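Local coordinates for protein CHAD domain (Ricinus communis, PDB 6QV5) that probably binds inorganic polyphosphate through its all-helical CHAD domain and also binds a zinc ion, at residues A[47-53]-A[137-141]. Residues are numbered along the deposited sequence; the frame is centred on the assembly and turned at random.
With ZN (zinc ion), chain B.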
# COMPACT_ATOMS: atom_id res chain seq x y z
N ALA A 47 -7.49 17.76 -0.81
CA ALA A 47 -7.26 17.45 -2.22
C ALA A 47 -8.03 16.23 -2.71
O ALA A 47 -8.42 16.20 -3.88
CB ALA A 47 -5.77 17.28 -2.47
N VAL A 48 -8.28 15.23 -1.83
CA VAL A 48 -9.04 14.03 -2.18
C VAL A 48 -10.54 14.38 -2.23
O VAL A 48 -11.26 13.89 -3.11
CB VAL A 48 -8.72 12.81 -1.26
CG1 VAL A 48 -9.59 11.60 -1.60
CG2 VAL A 48 -7.25 12.43 -1.36
N ILE A 49 -11.00 15.25 -1.32
CA ILE A 49 -12.40 15.70 -1.24
C ILE A 49 -12.76 16.63 -2.41
O ILE A 49 -13.72 16.36 -3.13
CB ILE A 49 -12.73 16.32 0.16
CG1 ILE A 49 -12.68 15.26 1.28
CG2 ILE A 49 -14.09 17.05 0.16
CD1 ILE A 49 -12.47 15.82 2.72
N GLU A 50 -12.00 17.72 -2.59
CA GLU A 50 -12.25 18.77 -3.58
C GLU A 50 -11.78 18.48 -5.02
O GLU A 50 -12.43 18.94 -5.96
CB GLU A 50 -11.65 20.10 -3.10
CG GLU A 50 -12.36 20.68 -1.89
CD GLU A 50 -11.72 21.88 -1.20
OE1 GLU A 50 -10.74 22.44 -1.75
OE2 GLU A 50 -12.20 22.26 -0.11
N GLY A 51 -10.67 17.77 -5.18
CA GLY A 51 -10.11 17.48 -6.50
C GLY A 51 -10.26 16.07 -7.04
O GLY A 51 -10.94 15.24 -6.43
N HIS A 52 -9.62 15.82 -8.20
CA HIS A 52 -9.61 14.53 -8.90
C HIS A 52 -8.18 14.08 -9.26
O HIS A 52 -8.01 13.17 -10.07
CB HIS A 52 -10.51 14.58 -10.15
CG HIS A 52 -11.96 14.40 -9.84
ND1 HIS A 52 -12.54 13.15 -9.76
CD2 HIS A 52 -12.91 15.34 -9.61
CE1 HIS A 52 -13.81 13.36 -9.47
NE2 HIS A 52 -14.08 14.66 -9.37
N ASP A 53 -7.16 14.72 -8.64
CA ASP A 53 -5.74 14.42 -8.84
C ASP A 53 -5.45 12.98 -8.39
O ASP A 53 -5.75 12.64 -7.24
CB ASP A 53 -4.87 15.44 -8.08
CG ASP A 53 -3.40 15.49 -8.47
OD1 ASP A 53 -2.76 14.42 -8.55
OD2 ASP A 53 -2.88 16.61 -8.67
N ARG A 137 -14.24 8.47 -6.76
CA ARG A 137 -13.54 9.58 -6.12
C ARG A 137 -14.53 10.41 -5.29
O ARG A 137 -14.20 10.81 -4.18
CB ARG A 137 -12.81 10.45 -7.18
CG ARG A 137 -12.02 11.66 -6.63
CD ARG A 137 -10.92 11.29 -5.64
NE ARG A 137 -10.06 12.44 -5.35
CZ ARG A 137 -8.87 12.65 -5.90
NH1 ARG A 137 -8.37 11.78 -6.78
NH2 ARG A 137 -8.16 13.72 -5.58
N HIS A 138 -15.75 10.62 -5.83
CA HIS A 138 -16.83 11.34 -5.15
C HIS A 138 -17.32 10.54 -3.94
O HIS A 138 -17.60 11.13 -2.90
CB HIS A 138 -17.99 11.64 -6.12
CG HIS A 138 -17.73 12.79 -7.05
ND1 HIS A 138 -18.62 13.13 -8.04
CD2 HIS A 138 -16.68 13.64 -7.09
CE1 HIS A 138 -18.09 14.17 -8.66
NE2 HIS A 138 -16.93 14.52 -8.12
N ALA A 139 -17.38 9.20 -4.08
CA ALA A 139 -17.78 8.28 -3.02
C ALA A 139 -16.74 8.28 -1.89
O ALA A 139 -17.13 8.23 -0.72
CB ALA A 139 -17.94 6.87 -3.58
N ALA A 140 -15.44 8.37 -2.24
CA ALA A 140 -14.33 8.43 -1.29
C ALA A 140 -14.34 9.78 -0.57
O ALA A 140 -14.06 9.82 0.63
CB ALA A 140 -13.00 8.23 -2.02
N ALA A 141 -14.69 10.87 -1.29
CA ALA A 141 -14.80 12.23 -0.76
C ALA A 141 -15.89 12.32 0.31
O ALA A 141 -15.69 12.98 1.33
CB ALA A 141 -15.09 13.21 -1.88
ZN ZN B . -16.06 15.69 -9.37
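One guanidinium, that of R137, spans a whole interhelical turn: NE donates to V48 O (2.9 Å, 161°) and NH2 to A47 O (3.0 Å, 152°) in the last turn of helix 45-50, while D53 O accepts from NH1 at 2.8 Å and NH2 at 3.1 Å. These acceptors lie near the guanidinium plane, whereas G51 O faces it, 3.1 Å from NE at too poor an angle to bond. G51 first leaves helical phi/psi, yet G51 N still bonds A47 O (3.0 Å); a CB on G51 would crowd that oxygen. H52, in the following loop, and H138, on helix 122-145, bind zinc through NE2 (2.2 and 1.9 Å), so the metal bridges both segments. A141, a mere methyl, lets its CA come 4.2 Å from I49 CA, with A141 CB 3.7 Å from I49 O. D53 N-caps helix 54-73 through OD1 to E55 N; the contact thus joins the turn between helices 45-50 and 54-73 to helix 122-145, while V48 also touches L95 of helix 82-108.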